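Local coordinates for protein M32 carboxypeptidase (Chitinophagaceae bacterium, PDB 7A03) that probably removes C-terminal residues from peptides as a metal-dependent carboxypeptidase of the M32 (Taq carboxypeptidase) family, at residues M222-S227 with Y274-P279; A340-Q345 with G495-G500; K384-Y389 with Q403-D408. One frame throughout, in Å; residues are numbered along the deposited sequence.

Contact 1 (M222-S227 with Y274-P279)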
ATOM      1  N   MET A 222     -10.303 -10.166  14.286  1.00 14.31           N
ATOM      2  CA  MET A 222     -10.189  -8.760  13.894  1.00 13.74           C
ATOM      3  C   MET A 222     -11.530  -8.187  13.463  1.00 14.42           C
ATOM      4  O   MET A 222     -11.747  -6.974  13.572  1.00 15.37           O
ATOM      5  CB  MET A 222      -9.183  -8.600  12.753  1.00 13.34           C
ATOM      6  CG  MET A 222      -7.723  -8.764  13.172  1.00 14.17           C
ATOM      7  SD  MET A 222      -6.641  -9.060  11.763  1.00 14.60           S
ATOM      8  CE  MET A 222      -6.709  -7.481  10.897  1.00 12.88           C
ATOM      9  N   GLY A 223     -12.434  -9.034  12.965  1.00 13.96           N
ATOM     10  CA  GLY A 223     -13.735  -8.576  12.500  1.00 14.43           C
ATOM     11  C   GLY A 223     -13.983  -8.816  11.018  1.00 11.75           C
ATOM     12  O   GLY A 223     -14.962  -8.299  10.477  1.00 14.30           O
ATOM     13  N   TYR A 224     -13.114  -9.570  10.352  1.00 13.17           N
ATOM     14  CA  TYR A 224     -13.313  -9.868   8.937  1.00 10.85           C
ATOM     15  C   TYR A 224     -14.561 -10.730   8.771  1.00 16.12           C
ATOM     16  O   TYR A 224     -14.734 -11.740   9.465  1.00 17.25           O
ATOM     17  CB  TYR A 224     -12.084 -10.616   8.436  1.00 14.51           C
ATOM     18  CG  TYR A 224     -12.023 -10.945   6.950  1.00 12.11           C
ATOM     19  CD1 TYR A 224     -12.413 -10.029   5.991  1.00 13.37           C
ATOM     20  CD2 TYR A 224     -11.529 -12.175   6.529  1.00 14.03           C
ATOM     21  CE1 TYR A 224     -12.326 -10.348   4.630  1.00 13.49           C
ATOM     22  CE2 TYR A 224     -11.436 -12.492   5.191  1.00 15.08           C
ATOM     23  CZ  TYR A 224     -11.843 -11.576   4.257  1.00 12.14           C
ATOM     24  OH  TYR A 224     -11.736 -11.900   2.920  1.00 13.01           O
ATOM     25  N   ASP A 225     -15.457 -10.309   7.882  1.00 14.97           N
ATOM     26  CA  ASP A 225     -16.732 -11.003   7.686  1.00 13.26           C
ATOM     27  C   ASP A 225     -16.496 -12.074   6.629  1.00 14.41           C
ATOM     28  O   ASP A 225     -16.395 -11.774   5.433  1.00 13.04           O
ATOM     29  CB  ASP A 225     -17.803  -9.998   7.270  1.00 13.99           C
ATOM     30  CG  ASP A 225     -19.167 -10.642   7.029  1.00 15.20           C
ATOM     31  OD1 ASP A 225     -19.277 -11.880   7.128  1.00 18.04           O
ATOM     32  OD2 ASP A 225     -20.122  -9.885   6.745  1.00 17.77           O
ATOM     33  N   MET A 226     -16.376 -13.330   7.053  0.57 13.92           N
ATOM     34  CA  MET A 226     -16.094 -14.393   6.106  0.57 14.15           C
ATOM     35  C   MET A 226     -17.345 -14.961   5.434  0.57 15.53           C
ATOM     36  O   MET A 226     -17.248 -15.983   4.746  0.57 17.38           O
ATOM     37  CB  MET A 226     -15.177 -15.458   6.722  0.57 19.54           C
ATOM     38  CG  MET A 226     -13.721 -15.043   6.579  0.57 22.57           C
ATOM     39  SD  MET A 226     -12.487 -16.075   7.382  0.57 28.01           S
ATOM     40  CE  MET A 226     -12.365 -15.246   8.966  0.57 20.96           C
ATOM     41  N   SER A 227     -18.506 -14.320   5.616  1.00 12.75           N
ATOM     42  CA  SER A 227     -19.625 -14.499   4.689  1.00 14.90           C
ATOM     43  C   SER A 227     -19.612 -13.448   3.582  1.00 15.79           C
ATOM     44  O   SER A 227     -20.436 -13.509   2.665  1.00 14.57           O
ATOM     45  CB  SER A 227     -20.972 -14.465   5.413  1.00 18.78           C
ATOM     46  OG  SER A 227     -21.033 -15.430   6.449  1.00 25.02           O
ATOM     47  N   TYR A 274     -11.179  -2.321   5.865  1.00 12.44           N
ATOM     48  CA  TYR A 274     -11.529  -1.074   5.192  1.00 13.05           C
ATOM     49  C   TYR A 274     -12.511  -1.322   4.048  1.00 12.00           C
ATOM     50  O   TYR A 274     -13.558  -0.666   3.957  1.00 11.55           O
ATOM     51  CB  TYR A 274     -10.248  -0.430   4.651  1.00 13.05           C
ATOM     52  CG  TYR A 274     -10.342   0.993   4.138  1.00 11.40           C
ATOM     53  CD1 TYR A 274     -11.517   1.737   4.232  1.00 11.55           C
ATOM     54  CD2 TYR A 274      -9.210   1.606   3.602  1.00 14.33           C
ATOM     55  CE1 TYR A 274     -11.561   3.060   3.787  1.00 14.32           C
ATOM     56  CE2 TYR A 274      -9.241   2.932   3.162  1.00 12.54           C
ATOM     57  CZ  TYR A 274     -10.421   3.649   3.265  1.00 13.20           C
ATOM     58  OH  TYR A 274     -10.428   4.961   2.829  1.00 15.83           O
ATOM     59  N   GLU A 275     -12.160  -2.238   3.135  1.00 11.18           N
ATOM     60  CA  GLU A 275     -13.029  -2.493   1.980  1.00 11.84           C
ATOM     61  C   GLU A 275     -14.425  -2.961   2.400  1.00 13.38           C
ATOM     62  O   GLU A 275     -15.432  -2.565   1.790  1.00 12.83           O
ATOM     63  CB  GLU A 275     -12.379  -3.499   1.040  1.00 10.83           C
ATOM     64  CG  GLU A 275     -11.159  -2.930   0.317  1.00 12.65           C
ATOM     65  CD  GLU A 275     -11.542  -1.891  -0.732  1.00 14.64           C
ATOM     66  OE1 GLU A 275     -12.595  -2.043  -1.380  1.00 16.27           O
ATOM     67  OE2 GLU A 275     -10.786  -0.915  -0.946  1.00 15.11           O
ATOM     68  N   GLN A 276     -14.511  -3.774   3.455  1.00 11.61           N
ATOM     69  CA  GLN A 276     -15.811  -4.241   3.936  1.00 12.71           C
ATOM     70  C   GLN A 276     -16.596  -3.129   4.618  1.00 12.64           C
ATOM     71  O   GLN A 276     -17.803  -3.293   4.856  1.00 13.97           O
ATOM     72  CB  GLN A 276     -15.668  -5.459   4.851  1.00 12.30           C
ATOM     73  CG  GLN A 276     -15.269  -6.713   4.094  1.00 12.69           C
ATOM     74  CD  GLN A 276     -15.316  -7.974   4.949  1.00 14.45           C
ATOM     75  OE1 GLN A 276     -15.117  -7.922   6.155  1.00 12.26           O
ATOM     76  NE2 GLN A 276     -15.570  -9.115   4.323  1.00 12.27           N
ATOM     77  N   GLY A 277     -15.941  -2.015   4.950  1.00 12.21           N
ATOM     78  CA  GLY A 277     -16.638  -0.893   5.544  1.00 13.14           C
ATOM     79  C   GLY A 277     -17.087   0.213   4.608  1.00 12.56           C
ATOM     80  O   GLY A 277     -17.765   1.147   5.050  1.00 14.53           O
ATOM     81  N   LEU A 278     -16.757   0.132   3.320  1.00 12.84           N
ATOM     82  CA  LEU A 278     -17.238   1.129   2.371  1.00 13.85           C
ATOM     83  C   LEU A 278     -18.726   0.895   2.084  1.00 13.93           C
ATOM     84  O   LEU A 278     -19.193  -0.246   2.084  1.00 12.98           O
ATOM     85  CB  LEU A 278     -16.430   1.058   1.071  1.00 15.25           C
ATOM     86  CG  LEU A 278     -14.954   1.453   1.224  1.00 13.51           C
ATOM     87  CD1 LEU A 278     -14.073   0.866   0.129  1.00 16.05           C
ATOM     88  CD2 LEU A 278     -14.784   2.962   1.304  1.00 12.79           C
ATOM     89  N   PRO A 279     -19.500   1.959   1.864  1.00 14.24           N
ATOM     90  CA  PRO A 279     -20.960   1.794   1.740  1.00 13.50           C
ATOM     91  C   PRO A 279     -21.366   1.175   0.409  1.00 15.06           C
ATOM     92  O   PRO A 279     -20.917   1.607  -0.659  1.00 13.94           O
ATOM     93  CB  PRO A 279     -21.511   3.218   1.897  1.00 17.84           C
ATOM     94  CG  PRO A 279     -20.351   4.131   1.640  1.00 20.78           C
ATOM     95  CD  PRO A 279     -19.081   3.373   1.890  1.00 16.28           C
TER
HETATM   96  O   HOH W   1     -15.750  -6.521   8.398  1.00 14.26           O
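The carboxamide of Q276 meets the backbone of D225 with both of its polar atoms, a side-chain amide reading one residue of a loop much as a neighbouring strand would. D225 N donates to Q276 OE1 at 3.0 Å in a nearly straight bond, 172° at the hydrogen, and lands on a lone pair in the carbonyl plane. In return Q276 NE2 donates a hydrogen bond to D225 O over 3.0 Å, the acceptor lying close to the amide plane of the glutamine. Two bonds of opposite direction fix the rotation of the amide, and Q276 OE1 also accepts a hydrogen bond from a water 2.7 Å away, which donates to G223 O as well.

The Y224 side chain crosses that of Q276 at about a right angle, and its ring meets the amide obliquely. Y224 CD1 approaches Q276 OE1 to 3.4 Å and Y224 CE1 lies beside NE2, the ring and amide planes being turned 31° apart.

Q276 lies near the C-terminal end of helix 258-277, which carries an HExxH sequence at H267, E268 and H271, consistent with the zincin-type metal site of M32 peptidases, though no metal is bound to these histidines here. The Q276 side chain is extended beyond CG (chi2 -172°), which carries the amide across to the loop. On the loop side, G223 ends helix 208-222 in a Schellman motif with positive phi, turning the backbone into the loop that D225 occupies.

Farther out, Y224 OH is hydrogen-bonded to V247 O and R230 O, in two strands of the small sheet, and the ring also packs on A272 of the HExxH helix. Beyond D225 the loop bends in an Asx turn, D225 OD1 accepting from S227 N at 3.0 Å, with the donor standing above the carboxylate plane.

Contact 2 (A340-Q345 with G495-G500)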
ATOM      1  N   ALA A 340      11.789 -10.760  19.185  1.00 17.58           N
ATOM      2  CA  ALA A 340      12.150 -11.443  17.947  1.00 14.61           C
ATOM      3  C   ALA A 340      11.288 -10.989  16.776  1.00 17.09           C
ATOM      4  O   ALA A 340      11.769 -10.895  15.638  1.00 18.68           O
ATOM      5  CB  ALA A 340      11.998 -12.946  18.154  1.00 17.02           C
ATOM      6  N   ILE A 341      10.000 -10.734  17.028  1.00 14.94           N
ATOM      7  CA  ILE A 341       9.124 -10.252  15.964  1.00 15.66           C
ATOM      8  C   ILE A 341       9.305  -8.767  15.702  1.00 13.68           C
ATOM      9  O   ILE A 341       8.721  -8.239  14.744  1.00 15.03           O
ATOM     10  CB  ILE A 341       7.652 -10.641  16.190  1.00 15.77           C
ATOM     11  CG1 ILE A 341       7.118  -9.930  17.437  1.00 20.04           C
ATOM     12  CG2 ILE A 341       7.531 -12.158  16.305  1.00 17.18           C
ATOM     13  CD1 ILE A 341       5.654  -9.621  17.394  1.00 20.28           C
ATOM     14  N   ASN A 342      10.091  -8.080  16.533  1.00 14.00           N
ATOM     15  CA  ASN A 342      10.476  -6.699  16.259  1.00 17.21           C
ATOM     16  C   ASN A 342      11.978  -6.539  16.012  1.00 15.45           C
ATOM     17  O   ASN A 342      12.619  -5.665  16.603  1.00 25.24           O
ATOM     18  CB  ASN A 342      10.042  -5.814  17.421  1.00 15.60           C
ATOM     19  CG  ASN A 342       8.558  -5.612  17.463  1.00 15.48           C
ATOM     20  OD1 ASN A 342       7.999  -4.878  16.647  1.00 16.75           O
ATOM     21  ND2 ASN A 342       7.907  -6.239  18.430  1.00 15.77           N
ATOM     22  N   HIS A 343      12.543  -7.370  15.136  1.00 19.05           N
ATOM     23  CA  HIS A 343      13.973  -7.340  14.853  1.00 17.11           C
ATOM     24  C   HIS A 343      14.277  -6.309  13.767  1.00 17.42           C
ATOM     25  O   HIS A 343      13.752  -6.396  12.652  1.00 21.18           O
ATOM     26  CB  HIS A 343      14.482  -8.714  14.429  1.00 24.57           C
ATOM     27  CG  HIS A 343      15.956  -8.741  14.161  1.00 28.06           C
ATOM     28  ND1 HIS A 343      16.896  -8.608  15.160  1.00 37.58           N
ATOM     29  CD2 HIS A 343      16.650  -8.856  13.004  1.00 31.65           C
ATOM     30  CE1 HIS A 343      18.105  -8.651  14.632  1.00 34.80           C
ATOM     31  NE2 HIS A 343      17.985  -8.802  13.326  1.00 31.75           N
ATOM     32  N   VAL A 344      15.148  -5.354  14.088  1.00 17.39           N
ATOM     33  CA  VAL A 344      15.523  -4.279  13.172  1.00 18.66           C
ATOM     34  C   VAL A 344      16.928  -4.535  12.649  1.00 21.38           C
ATOM     35  O   VAL A 344      17.865  -4.744  13.434  1.00 24.20           O
ATOM     36  CB  VAL A 344      15.430  -2.907  13.859  1.00 21.04           C
ATOM     37  CG1 VAL A 344      16.182  -1.842  13.061  1.00 20.77           C
ATOM     38  CG2 VAL A 344      13.983  -2.515  14.037  1.00 18.87           C
ATOM     39  N   GLN A 345      17.081  -4.476  11.320  1.00 19.95           N
ATOM     40  CA  GLN A 345      18.359  -4.793  10.704  1.00 22.76           C
ATOM     41  C   GLN A 345      18.435  -4.131   9.337  1.00 19.61           C
ATOM     42  O   GLN A 345      17.607  -4.425   8.471  1.00 22.06           O
ATOM     43  CB  GLN A 345      18.451  -6.307  10.531  1.00 30.33           C
ATOM     44  CG  GLN A 345      19.745  -6.802   9.935  1.00 41.89           C
ATOM     45  CD  GLN A 345      20.007  -8.250  10.290  1.00 48.69           C
ATOM     46  OE1 GLN A 345      20.317  -8.570  11.436  1.00 50.07           O
ATOM     47  NE2 GLN A 345      19.862  -9.139   9.311  1.00 49.52           N
ATOM     48  N   GLY A 495       9.341   4.412  21.487  1.00 22.64           N
ATOM     49  CA  GLY A 495       8.768   3.740  22.639  1.00 22.56           C
ATOM     50  C   GLY A 495       8.958   2.240  22.589  1.00 24.89           C
ATOM     51  O   GLY A 495       9.166   1.594  23.622  1.00 24.72           O
ATOM     52  N   LYS A 496       8.905   1.665  21.386  1.00 20.82           N
ATOM     53  CA  LYS A 496       9.105   0.226  21.281  1.00 23.54           C
ATOM     54  C   LYS A 496      10.579  -0.172  21.277  1.00 20.53           C
ATOM     55  O   LYS A 496      10.932  -1.212  21.844  1.00 25.99           O
ATOM     56  CB  LYS A 496       8.381  -0.316  20.043  1.00 27.26           C
ATOM     57  CG  LYS A 496       8.798  -1.707  19.646  1.00 28.61           C
ATOM     58  CD  LYS A 496       7.692  -2.405  18.884  1.00 24.76           C
ATOM     59  CE  LYS A 496       7.377  -1.673  17.603  1.00 20.88           C
ATOM     60  NZ  LYS A 496       6.487  -2.519  16.749  1.00 15.38           N
ATOM     61  N   PHE A 497      11.464   0.640  20.688  1.00 20.08           N
ATOM     62  CA  PHE A 497      12.838   0.204  20.432  1.00 21.08           C
ATOM     63  C   PHE A 497      13.901   0.765  21.385  1.00 21.80           C
ATOM     64  O   PHE A 497      15.021   0.240  21.396  1.00 27.53           O
ATOM     65  CB  PHE A 497      13.222   0.520  18.977  1.00 20.09           C
ATOM     66  CG  PHE A 497      12.477  -0.297  17.978  1.00 18.62           C
ATOM     67  CD1 PHE A 497      12.735  -1.661  17.862  1.00 20.55           C
ATOM     68  CD2 PHE A 497      11.496   0.270  17.176  1.00 20.15           C
ATOM     69  CE1 PHE A 497      12.044  -2.425  16.950  1.00 21.40           C
ATOM     70  CE2 PHE A 497      10.802  -0.492  16.258  1.00 22.63           C
ATOM     71  CZ  PHE A 497      11.074  -1.844  16.146  1.00 28.41           C
ATOM     72  N   LEU A 498      13.599   1.795  22.182  1.00 20.13           N
ATOM     73  CA  LEU A 498      14.653   2.547  22.864  1.00 22.78           C
ATOM     74  C   LEU A 498      14.670   2.473  24.384  1.00 35.14           C
ATOM     75  O   LEU A 498      15.673   2.873  24.984  1.00 45.52           O
ATOM     76  CB  LEU A 498      14.587   4.030  22.484  1.00 25.56           C
ATOM     77  CG  LEU A 498      15.414   4.393  21.264  1.00 28.64           C
ATOM     78  CD1 LEU A 498      15.715   5.880  21.277  1.00 30.74           C
ATOM     79  CD2 LEU A 498      16.697   3.572  21.213  1.00 29.46           C
ATOM     80  N   ARG A 499      13.602   2.034  25.026  1.00 33.48           N
ATOM     81  CA  ARG A 499      13.567   1.993  26.482  1.00 32.82           C
ATOM     82  C   ARG A 499      13.275   0.584  26.981  1.00 36.51           C
ATOM     83  O   ARG A 499      12.502   0.381  27.920  1.00 36.61           O
ATOM     84  CB  ARG A 499      12.592   3.024  27.055  1.00 32.65           C
ATOM     85  CG  ARG A 499      11.368   3.278  26.184  1.00 36.79           C
ATOM     86  CD  ARG A 499      10.270   4.035  26.935  1.00 39.10           C
ATOM     87  NE  ARG A 499       8.946   3.669  26.428  1.00 39.83           N
ATOM     88  CZ  ARG A 499       8.259   2.609  26.848  1.00 44.68           C
ATOM     89  NH1 ARG A 499       7.062   2.338  26.335  1.00 43.63           N
ATOM     90  NH2 ARG A 499       8.767   1.824  27.792  1.00 43.42           N
ATOM     91  N   GLY A 500      13.904  -0.404  26.355  1.00 41.63           N
ATOM     92  CA  GLY A 500      13.678  -1.792  26.699  1.00 40.86           C
ATOM     93  C   GLY A 500      12.498  -2.383  25.955  1.00 48.84           C
ATOM     94  O   GLY A 500      12.137  -3.537  26.180  1.00 53.80           O
TER
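N342 and F497 are the residues whose backbones come nearest, their CA atoms 8.4 Å apart, where the chain leaves helix 334-341 on one side and ends helix 486-497 on the other. The contact thus joins two helix C-termini in a largely helical metallopeptidase, and it illustrates how a chain end can be tied down by one polar and one apolar link set side by side.

The polar link is made by K496. Its NZ donates to N342 OD1 at 2.8 Å, approaching from above the carbonyl plane, 38° out of it, and so not along a lone pair. The lysine chain crosses the asparagine at about a right angle; K496 CD passes 3.6 Å from N342 CG, and the bend at chi3 (62°) then turns CE and NZ toward N342 OD1. The ammonium has a stronger partner in E355, with which it forms a salt bridge, and it also bonds Y492 OH; the asparagine oxygen is therefore one of several acceptors gathered round a buried charge, which probably helps to keep the lysine protonated. At the other end of the amide, N342 ND2 is held by Y338 O and R309 O, so the group that receives the lysine is itself fixed in rotation.

The apolar link belongs to F497. Its ring is covered on one face by K496 CG, 4.0 Å above the plane and over the centre, so the lysine serves both links. V344 CG2 meets F497 CE1 at 3.5 Å from an oblique direction, while V344 itself also packs on L188 and I191 of helix 170-192. The same rim carbon is approached by backbone: N342 O lies in the plane of the phenyl ring, 3.3 Å from F497 CE1 at the ring edge.

Contact 3 (K384-Y389 with Q403-D408)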
ATOM      1  N   LYS A 384      25.058   2.514  -9.907  1.00 27.48           N
ATOM      2  CA  LYS A 384      26.041   3.105  -9.003  1.00 30.65           C
ATOM      3  C   LYS A 384      25.391   4.113  -8.063  1.00 32.31           C
ATOM      4  O   LYS A 384      25.693   4.138  -6.863  1.00 25.03           O
ATOM      5  CB  LYS A 384      27.177   3.757  -9.797  1.00 32.79           C
ATOM      6  CG  LYS A 384      28.288   4.305  -8.911  1.00 36.09           C
ATOM      7  CD  LYS A 384      28.985   5.507  -9.515  1.00 40.75           C
ATOM      8  CE  LYS A 384      29.091   6.652  -8.515  1.00 43.83           C
ATOM      9  NZ  LYS A 384      30.230   6.478  -7.570  1.00 45.14           N
ATOM     10  N   THR A 385      24.498   4.952  -8.594  1.00 30.48           N
ATOM     11  CA  THR A 385      23.774   5.912  -7.764  1.00 24.13           C
ATOM     12  C   THR A 385      23.003   5.197  -6.661  1.00 20.11           C
ATOM     13  O   THR A 385      23.077   5.570  -5.478  1.00 22.81           O
ATOM     14  CB  THR A 385      22.811   6.691  -8.664  1.00 27.01           C
ATOM     15  OG1 THR A 385      23.565   7.373  -9.679  1.00 30.02           O
ATOM     16  CG2 THR A 385      22.011   7.694  -7.864  1.00 23.18           C
ATOM     17  N   TRP A 386      22.246   4.172  -7.051  1.00 21.70           N
ATOM     18  CA  TRP A 386      21.483   3.359  -6.114  1.00 20.34           C
ATOM     19  C   TRP A 386      22.392   2.787  -5.033  1.00 24.82           C
ATOM     20  O   TRP A 386      22.115   2.922  -3.835  1.00 23.50           O
ATOM     21  CB  TRP A 386      20.806   2.238  -6.904  1.00 20.41           C
ATOM     22  CG  TRP A 386      19.970   1.301  -6.106  1.00 19.73           C
ATOM     23  CD1 TRP A 386      20.401   0.265  -5.324  1.00 18.64           C
ATOM     24  CD2 TRP A 386      18.541   1.290  -6.029  1.00 21.70           C
ATOM     25  NE1 TRP A 386      19.335  -0.376  -4.755  1.00 17.04           N
ATOM     26  CE2 TRP A 386      18.177   0.227  -5.175  1.00 21.93           C
ATOM     27  CE3 TRP A 386      17.533   2.080  -6.597  1.00 21.13           C
ATOM     28  CZ2 TRP A 386      16.850  -0.061  -4.867  1.00 19.23           C
ATOM     29  CZ3 TRP A 386      16.212   1.791  -6.297  1.00 18.93           C
ATOM     30  CH2 TRP A 386      15.882   0.726  -5.438  1.00 19.99           C
ATOM     31  N   ASN A 387      23.488   2.147  -5.446  1.00 25.06           N
ATOM     32  CA  ASN A 387      24.375   1.505  -4.483  1.00 26.19           C
ATOM     33  C   ASN A 387      24.979   2.519  -3.523  1.00 22.98           C
ATOM     34  O   ASN A 387      25.119   2.235  -2.327  1.00 23.23           O
ATOM     35  CB  ASN A 387      25.470   0.728  -5.214  1.00 22.60           C
ATOM     36  CG  ASN A 387      24.913  -0.372  -6.110  1.00 23.87           C
ATOM     37  OD1 ASN A 387      23.714  -0.672  -6.095  1.00 23.39           O
ATOM     38  ND2 ASN A 387      25.789  -0.979  -6.899  1.00 27.22           N
ATOM     39  N   ASP A 388      25.346   3.708  -4.025  1.00 19.50           N
ATOM     40  CA  ASP A 388      25.874   4.755  -3.156  1.00 22.09           C
ATOM     41  C   ASP A 388      24.839   5.191  -2.128  1.00 23.83           C
ATOM     42  O   ASP A 388      25.166   5.370  -0.948  1.00 21.87           O
ATOM     43  CB  ASP A 388      26.333   5.951  -3.990  1.00 23.05           C
ATOM     44  CG  ASP A 388      27.594   5.666  -4.779  1.00 27.50           C
ATOM     45  OD1 ASP A 388      28.281   4.658  -4.488  1.00 26.77           O
ATOM     46  OD2 ASP A 388      27.893   6.455  -5.701  1.00 26.53           O
ATOM     47  N   TYR A 389      23.583   5.367  -2.563  1.00 21.90           N
ATOM     48  CA  TYR A 389      22.516   5.720  -1.626  1.00 22.96           C
ATOM     49  C   TYR A 389      22.370   4.651  -0.547  1.00 22.13           C
ATOM     50  O   TYR A 389      22.254   4.956   0.653  1.00 19.37           O
ATOM     51  CB  TYR A 389      21.196   5.883  -2.396  1.00 23.00           C
ATOM     52  CG  TYR A 389      20.865   7.299  -2.845  1.00 24.28           C
ATOM     53  CD1 TYR A 389      20.429   8.254  -1.937  1.00 22.46           C
ATOM     54  CD2 TYR A 389      20.969   7.670  -4.180  1.00 25.10           C
ATOM     55  CE1 TYR A 389      20.120   9.544  -2.345  1.00 25.86           C
ATOM     56  CE2 TYR A 389      20.662   8.961  -4.598  1.00 21.57           C
ATOM     57  CZ  TYR A 389      20.240   9.891  -3.671  1.00 23.79           C
ATOM     58  OH  TYR A 389      19.930  11.169  -4.076  1.00 28.92           O
ATOM     59  N   GLN A 403      19.972  -7.556  -6.328  1.00 24.62           N
ATOM     60  CA  GLN A 403      19.891  -7.123  -4.938  1.00 25.12           C
ATOM     61  C   GLN A 403      19.884  -5.606  -4.798  1.00 25.83           C
ATOM     62  O   GLN A 403      19.806  -5.103  -3.670  1.00 26.80           O
ATOM     63  CB  GLN A 403      21.046  -7.719  -4.128  1.00 29.00           C
ATOM     64  CG  GLN A 403      20.988  -9.230  -3.989  1.00 32.74           C
ATOM     65  CD  GLN A 403      19.882  -9.680  -3.056  1.00 39.49           C
ATOM     66  OE1 GLN A 403      19.868  -9.330  -1.875  1.00 47.45           O
ATOM     67  NE2 GLN A 403      18.955 -10.467  -3.577  1.00 29.51           N
ATOM     68  N   GLY A 404      19.970  -4.877  -5.908  1.00 25.86           N
ATOM     69  CA  GLY A 404      20.009  -3.433  -5.899  1.00 22.96           C
ATOM     70  C   GLY A 404      18.910  -2.813  -6.736  1.00 22.91           C
ATOM     71  O   GLY A 404      17.728  -3.014  -6.455  1.00 22.66           O
ATOM     72  N   VAL A 405      19.304  -2.102  -7.798  1.00 25.17           N
ATOM     73  CA  VAL A 405      18.393  -1.253  -8.563  1.00 21.40           C
ATOM     74  C   VAL A 405      17.315  -2.035  -9.307  1.00 24.06           C
ATOM     75  O   VAL A 405      16.267  -1.472  -9.643  1.00 21.92           O
ATOM     76  CB  VAL A 405      19.204  -0.330  -9.496  1.00 25.94           C
ATOM     77  CG1 VAL A 405      19.883  -1.135 -10.604  1.00 24.22           C
ATOM     78  CG2 VAL A 405      18.322   0.752 -10.078  1.00 18.81           C
ATOM     79  N   LEU A 406      17.524  -3.320  -9.566  1.00 25.33           N
ATOM     80  CA  LEU A 406      16.554  -4.105 -10.317  1.00 22.82           C
ATOM     81  C   LEU A 406      15.571  -4.871  -9.429  1.00 23.31           C
ATOM     82  O   LEU A 406      14.853  -5.739  -9.933  1.00 22.54           O
ATOM     83  CB  LEU A 406      17.273  -5.074 -11.261  1.00 25.97           C
ATOM     84  CG  LEU A 406      18.112  -4.491 -12.397  1.00 27.87           C
ATOM     85  CD1 LEU A 406      18.795  -5.613 -13.156  1.00 30.15           C
ATOM     86  CD2 LEU A 406      17.244  -3.667 -13.347  1.00 26.55           C
ATOM     87  N   GLN A 407      15.506  -4.572  -8.124  1.00 20.59           N
ATOM     88  CA  GLN A 407      14.691  -5.403  -7.242  1.00 20.62           C
ATOM     89  C   GLN A 407      13.194  -5.147  -7.402  1.00 19.07           C
ATOM     90  O   GLN A 407      12.395  -6.077  -7.263  1.00 23.31           O
ATOM     91  CB  GLN A 407      15.117  -5.238  -5.779  1.00 21.18           C
ATOM     92  CG  GLN A 407      14.997  -3.820  -5.217  1.00 21.09           C
ATOM     93  CD  GLN A 407      15.472  -3.745  -3.766  1.00 20.26           C
ATOM     94  OE1 GLN A 407      14.672  -3.836  -2.840  1.00 20.02           O
ATOM     95  NE2 GLN A 407      16.783  -3.604  -3.572  1.00 21.70           N
ATOM     96  N   ASP A 408      12.794  -3.910  -7.664  1.00 17.98           N
ATOM     97  CA  ASP A 408      11.391  -3.525  -7.614  1.00 17.48           C
ATOM     98  C   ASP A 408      10.858  -3.291  -9.021  1.00 18.59           C
ATOM     99  O   ASP A 408      11.540  -2.699  -9.864  1.00 22.49           O
ATOM    100  CB  ASP A 408      11.190  -2.274  -6.750  1.00 15.84           C
ATOM    101  CG  ASP A 408      11.157  -2.600  -5.277  1.00 19.94           C
ATOM    102  OD1 ASP A 408      10.716  -3.717  -4.935  1.00 18.91           O
ATOM    103  OD2 ASP A 408      11.559  -1.745  -4.455  1.00 18.09           O
TER
HETATM  104  O   HOH W   2      19.539  -2.605  -2.784  1.00 21.95           O
HETATM  105  O   HOH W   3      22.158  -1.721  -8.312  1.00 28.12           O
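W386, V405 and G404 bury most of the surface here, with the indole of W386 laid flat against a type I beta turn that runs from G404 to Q407. The contact packs helix 382-394 against the loop that follows it, and is a clear case of an aromatic ring using backbone as well as side chain for its surface. CG of W386 stands anti to its own backbone nitrogen (chi1 -180°), which carries the ring off the helix and over the turn.

V405 CA sits 3.8 Å from the centroid of the six-membered ring, 21° off its normal, in a CH-pi contact. Beside it the peptide carbon G404 C lies 3.1 Å above the indole plane, toward the rim, and V405 CG2 packs against W386 CE3. The G404 backbone itself lies against the indole, W386 NE1 being 3.3 Å from G404 CA. Another ring, that of Y390, stacks on W386, and I368 of helix 358-374 also touches it.

Water serves the polar atoms. W386 NE1 donates within the ring plane to a water, 3.0 Å away, which in turn donates to Q403 O; a second water bridges N387 OD1 to V405 N.

Q407 meets the indole at its edge, and its amide is held chiefly from outside, NE2 by L348 O and OE1 by R350 N. Within the turn, G404 O accepts hydrogen bonds from Q407 N and Q407 NE2, which reach it from opposite faces of its plane, the bond from Q407 NE2 being 3.1 Å long.

In the fold
Along the chain contact 1 closes before contact 2 opens, whereas contact 3 is nested within the 149 residues that contact 2 brackets. The three do not touch. Contacts 1 and 3 lie on opposite sides of the chain's centre, their centres 38 Å apart; contacts 2 and 3 come nearer, with about 11 Å between nearest atoms. Contact 1 joins the end of the HExxH helix 258-277 to the loop leading into the small three-stranded sheet, while contact 2 brings the C-terminal helix 486-497 back to the end of helix 334-341, and contact 3 folds a loop onto helix 382-394. All three belong to the one M32 peptidase chain and join loops or the chain end to its helices.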